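Local coordinates for DNA repair and telomere maintenance protein nbs1 (Schizosaccharomyces pombe, PDB 3I0N) that acts as the adaptor subunit of the MRN complex in DNA double-strand break repair and telomere maintenance, its FHA and BRCT domains binding phosphorylated proteins, at residues P20-V25 against R49-T54; I118-P123 against I138-R143. All blocks are in the same frame, centred on the assembly; numbering follows the deposited sequence.

How the interactions relate
From the N terminus, the chain first runs through the FHA domain, where interaction 1 pairs 20-25 with 49-54 and closes a loop of 23 residues that includes the edge strand 35-37. The chain then passes into the first BRCT repeat. There interaction 2 sets 118-123 beside 138-143, closing a shorter loop made almost entirely of helix 123-134. The two loops follow in series and neither nest nor cross. Antiparallel pairing builds the FHA sheet in interaction 1, whereas interaction 2 pairs parallel strands joined by helix 123-134, a beta-alpha-beta unit of the first BRCT repeat. Their centres lie 25 Å apart, and their nearest atoms remain about 6 Å apart without touching.

Interaction 1: P20-V25 against R49-T54; sequences PGTYIV and RFTILT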
# COMPACT_ATOMS: atom_id res chain seq x y z
N PRO A 20 -14.89 9.22 -6.37
CA PRO A 20 -15.41 10.50 -5.86
C PRO A 20 -16.02 11.33 -6.97
O PRO A 20 -15.43 11.48 -8.03
CB PRO A 20 -14.17 11.18 -5.28
CG PRO A 20 -13.39 10.02 -4.74
CD PRO A 20 -13.57 8.92 -5.77
N GLY A 21 -17.20 11.86 -6.70
CA GLY A 21 -17.96 12.60 -7.69
C GLY A 21 -19.44 12.47 -7.41
O GLY A 21 -19.84 12.06 -6.33
N THR A 22 -20.26 12.83 -8.38
CA THR A 22 -21.68 12.75 -8.20
C THR A 22 -22.34 12.06 -9.39
O THR A 22 -21.94 12.26 -10.52
CB THR A 22 -22.29 14.14 -7.88
OG1 THR A 22 -23.66 13.99 -7.50
CG2 THR A 22 -22.18 15.10 -9.07
N TYR A 23 -23.34 11.23 -9.10
CA TYR A 23 -23.97 10.36 -10.09
C TYR A 23 -25.48 10.46 -10.01
O TYR A 23 -26.06 10.34 -8.92
CB TYR A 23 -23.55 8.89 -9.86
CG TYR A 23 -22.05 8.67 -9.83
CD1 TYR A 23 -21.36 8.29 -10.99
CD2 TYR A 23 -21.31 8.84 -8.65
CE1 TYR A 23 -19.98 8.09 -10.97
CE2 TYR A 23 -19.93 8.63 -8.62
CZ TYR A 23 -19.28 8.26 -9.79
OH TYR A 23 -17.91 8.06 -9.80
N ILE A 24 -26.12 10.69 -11.15
CA ILE A 24 -27.58 10.68 -11.22
C ILE A 24 -28.02 9.27 -11.60
O ILE A 24 -27.53 8.69 -12.57
CB ILE A 24 -28.13 11.73 -12.22
CG1 ILE A 24 -27.64 13.15 -11.87
CG2 ILE A 24 -29.64 11.68 -12.32
CD1 ILE A 24 -28.18 13.74 -10.57
N VAL A 25 -28.95 8.72 -10.82
CA VAL A 25 -29.38 7.33 -10.96
C VAL A 25 -30.86 7.29 -11.31
O VAL A 25 -31.69 7.80 -10.56
CB VAL A 25 -29.13 6.54 -9.64
CG1 VAL A 25 -29.45 5.07 -9.83
CG2 VAL A 25 -27.69 6.73 -9.16
N ARG A 49 -29.52 10.76 -6.50
CA ARG A 49 -28.13 11.11 -6.74
C ARG A 49 -27.22 10.50 -5.68
O ARG A 49 -27.48 10.61 -4.48
CB ARG A 49 -27.94 12.63 -6.91
CG ARG A 49 -27.33 13.37 -5.74
CD ARG A 49 -26.48 14.56 -6.19
NE ARG A 49 -27.19 15.50 -7.06
CZ ARG A 49 -26.65 16.06 -8.14
NH1 ARG A 49 -25.41 15.76 -8.49
NH2 ARG A 49 -27.35 16.92 -8.88
N PHE A 50 -26.18 9.81 -6.15
CA PHE A 50 -25.13 9.27 -5.29
C PHE A 50 -23.93 10.19 -5.38
O PHE A 50 -23.44 10.45 -6.47
CB PHE A 50 -24.68 7.87 -5.75
CG PHE A 50 -25.75 6.81 -5.70
CD1 PHE A 50 -26.96 7.03 -5.05
CD2 PHE A 50 -25.51 5.57 -6.28
CE1 PHE A 50 -27.94 6.05 -5.00
CE2 PHE A 50 -26.48 4.58 -6.23
CZ PHE A 50 -27.70 4.82 -5.59
N THR A 51 -23.46 10.67 -4.24
CA THR A 51 -22.27 11.51 -4.17
C THR A 51 -21.22 10.88 -3.27
O THR A 51 -21.51 10.52 -2.12
CB THR A 51 -22.60 12.93 -3.71
OG1 THR A 51 -23.46 13.53 -4.67
CG2 THR A 51 -21.33 13.76 -3.56
N ILE A 52 -20.02 10.75 -3.81
CA ILE A 52 -18.89 10.14 -3.11
C ILE A 52 -17.88 11.22 -2.86
O ILE A 52 -17.45 11.91 -3.79
CB ILE A 52 -18.23 9.04 -3.96
CG1 ILE A 52 -19.28 8.10 -4.58
CG2 ILE A 52 -17.16 8.29 -3.17
CD1 ILE A 52 -19.98 7.23 -3.64
N LEU A 53 -17.51 11.40 -1.60
CA LEU A 53 -16.55 12.42 -1.25
C LEU A 53 -15.15 11.84 -1.32
O LEU A 53 -14.99 10.62 -1.31
CB LEU A 53 -16.86 13.02 0.13
CG LEU A 53 -18.22 13.70 0.32
CD1 LEU A 53 -18.23 14.50 1.61
CD2 LEU A 53 -18.57 14.62 -0.86
N THR A 54 -14.16 12.71 -1.40
CA THR A 54 -12.75 12.31 -1.35
C THR A 54 -12.38 11.86 0.07
O THR A 54 -13.09 12.18 1.03
CB THR A 54 -11.84 13.46 -1.81
OG1 THR A 54 -12.14 14.64 -1.05
CG2 THR A 54 -12.06 13.76 -3.29
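T22 turns OG1 anti to its own N (chi1 -171°), while T51 holds its OG1 beside the backbone N (chi1 -63°), and the two hydroxyls meet at 2.9 Å between T22 OG1 and T51 OG1. R49, bent at chi2 and chi3, brings the edge of its guanidinium to the same hydroxyl: NH1 donates to T22 OG1 at 2.7 Å, with the acceptor almost exactly in the guanidinium plane. T22 OG1 is thus gripped twice. I24 lays CD1 over the centre of one guanidinium face, 3.7 Å from R49 CZ. These groups line one face of an antiparallel strand pair in the FHA-domain sheet, flanked by strands 35-37 and 68-69. Y23 and F50 form a hydrogen-bonded pair, with Y23 N to F50 O at 2.7 Å and F50 N to Y23 O at 2.8 Å; G21 and I52 repeat the pattern toward P20. On the buried face, V25 CG2 sits above the F50 ring in a CH-pi contact, 3.8 Å from the ring centroid and 10° off its normal. The Y23 ring turns an edge to I52 CG1, while its hydroxyl bonds F19 O. L18 touches Y23, F50 and I52, and F68 meets the F50 ring.

Interaction 2: I118-P123 against I138-R143; sequences IQFDNP and IPTGLR
Q119 reaches across to the backbone of L142 with an extended side chain: CG stands opposite the backbone N (chi1 -179°), and NE2 donates to L142 O at 2.7 Å. The bond is bent, 142° at the hydrogen, and the donor lies well above the carbonyl plane. NE2 also bonds D144 OD1, so two acceptors fix the rotation of the amide. G141, between T140 and L142, lies opposite Q119 in the parallel register.

On the other face, I118 and I138 pack at an oblique angle, I118 CD1 lying 3.6 Å from I138 CG2. With OG1 of T140 between its N and carbonyl carbon (chi1 57°), CG2 stands anti to the carbonyl carbon and reaches the edge of the F120 ring, 3.7 Å from F120 CE1. L126 of helix 123-134 touches both F120 and T140, and L181 of helix 178-186 touches I118 and F120. L142 starts away from the facing strand, but its CD2 branch returns to lie 3.5 Å from N122 O and 4.0 Å from F120 CB, while CD1 meets the P123 ring. N122 is the N-cap residue, so L142 packs against the start of the helix.

The backbones are joined by I118 N to P139 O at 2.8 Å, by G141 N to I118 O, longer and less straight, and by F120 N to G141 O at 2.9 Å. Strand 118-120, helix 123-134 and strand 140-141 form a beta-alpha-beta crossover in the first BRCT repeat, with 140-141 at the edge of its parallel sheet. Chemically, the contact divides its work: apolar side chains seal the sheet against its helices, whereas the Q119 amide extends the polar pairing beyond the last backbone bond, F120 N to G141 O, to the carbonyl of L142.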
# COMPACT_ATOMS: atom_id res chain seq x y z
N ILE A 118 -2.73 3.30 -0.17
CA ILE A 118 -1.41 3.24 -0.79
C ILE A 118 -0.34 4.00 -0.02
O ILE A 118 -0.44 5.22 0.21
CB ILE A 118 -1.47 3.65 -2.27
CG1 ILE A 118 -2.37 2.67 -3.04
CG2 ILE A 118 -0.08 3.67 -2.87
CD1 ILE A 118 -2.65 3.06 -4.50
N GLN A 119 0.69 3.25 0.38
CA GLN A 119 1.86 3.82 1.02
C GLN A 119 2.93 4.16 -0.02
O GLN A 119 3.19 3.38 -0.94
CB GLN A 119 2.40 2.88 2.10
CG GLN A 119 3.62 3.43 2.86
CD GLN A 119 4.00 2.60 4.08
OE1 GLN A 119 3.55 1.47 4.24
NE2 GLN A 119 4.83 3.17 4.95
N PHE A 120 3.55 5.32 0.14
CA PHE A 120 4.62 5.76 -0.75
C PHE A 120 5.99 5.66 -0.08
O PHE A 120 6.11 5.81 1.13
CB PHE A 120 4.35 7.18 -1.26
CG PHE A 120 3.30 7.23 -2.33
CD1 PHE A 120 1.94 7.10 -2.01
CD2 PHE A 120 3.65 7.40 -3.66
CE1 PHE A 120 0.97 7.14 -3.02
CE2 PHE A 120 2.69 7.45 -4.66
CZ PHE A 120 1.35 7.32 -4.34
N ASP A 121 7.01 5.37 -0.88
CA ASP A 121 8.38 5.20 -0.40
C ASP A 121 8.99 6.53 0.08
O ASP A 121 9.77 6.56 1.04
CB ASP A 121 9.22 4.62 -1.54
CG ASP A 121 10.48 3.89 -1.08
OD1 ASP A 121 10.84 3.92 0.12
OD2 ASP A 121 11.14 3.28 -1.96
N ASN A 122 8.61 7.63 -0.58
CA ASN A 122 9.14 8.95 -0.26
C ASN A 122 8.15 10.11 -0.51
O ASN A 122 7.14 9.94 -1.20
CB ASN A 122 10.51 9.18 -0.94
CG ASN A 122 10.45 9.15 -2.46
OD1 ASN A 122 11.06 8.30 -3.09
ND2 ASN A 122 9.72 10.10 -3.05
N PRO A 123 8.42 11.29 0.10
CA PRO A 123 7.54 12.47 0.02
C PRO A 123 7.41 13.05 -1.38
O PRO A 123 6.37 13.63 -1.70
CB PRO A 123 8.21 13.49 0.94
CG PRO A 123 9.19 12.73 1.76
CD PRO A 123 9.59 11.53 0.97
N ILE A 138 -8.61 6.89 -3.22
CA ILE A 138 -7.56 6.06 -2.64
C ILE A 138 -6.74 6.88 -1.65
O ILE A 138 -6.02 7.79 -2.05
CB ILE A 138 -6.64 5.44 -3.73
CG1 ILE A 138 -7.46 4.67 -4.76
CG2 ILE A 138 -5.60 4.53 -3.08
CD1 ILE A 138 -6.71 4.36 -6.05
N PRO A 139 -6.85 6.55 -0.35
CA PRO A 139 -6.04 7.18 0.70
C PRO A 139 -4.54 6.86 0.56
O PRO A 139 -4.16 5.74 0.17
CB PRO A 139 -6.60 6.56 1.99
CG PRO A 139 -8.00 6.08 1.62
CD PRO A 139 -7.86 5.62 0.20
N THR A 140 -3.71 7.84 0.87
CA THR A 140 -2.27 7.77 0.64
C THR A 140 -1.53 8.28 1.87
O THR A 140 -2.09 9.01 2.70
CB THR A 140 -1.84 8.59 -0.60
OG1 THR A 140 -2.26 9.96 -0.46
CG2 THR A 140 -2.45 8.03 -1.88
N GLY A 141 -0.26 7.89 2.01
CA GLY A 141 0.56 8.32 3.14
C GLY A 141 1.96 7.78 3.10
O GLY A 141 2.31 7.02 2.20
N LEU A 142 2.76 8.18 4.08
CA LEU A 142 4.16 7.75 4.21
C LEU A 142 4.35 6.87 5.44
O LEU A 142 5.04 5.86 5.39
CB LEU A 142 5.10 8.96 4.30
CG LEU A 142 5.17 9.93 3.12
CD1 LEU A 142 5.99 11.16 3.49
CD2 LEU A 142 5.77 9.23 1.90
N ARG A 143 3.72 7.26 6.55
CA ARG A 143 3.78 6.50 7.79
C ARG A 143 3.21 5.08 7.63
O ARG A 143 2.43 4.81 6.70
CB ARG A 143 3.04 7.25 8.89
CG ARG A 143 3.79 8.50 9.40
CD ARG A 143 2.84 9.49 10.10
NE ARG A 143 2.06 8.87 11.17
CZ ARG A 143 0.94 9.37 11.69
NH1 ARG A 143 0.45 10.52 11.23
NH2 ARG A 143 0.30 8.72 12.67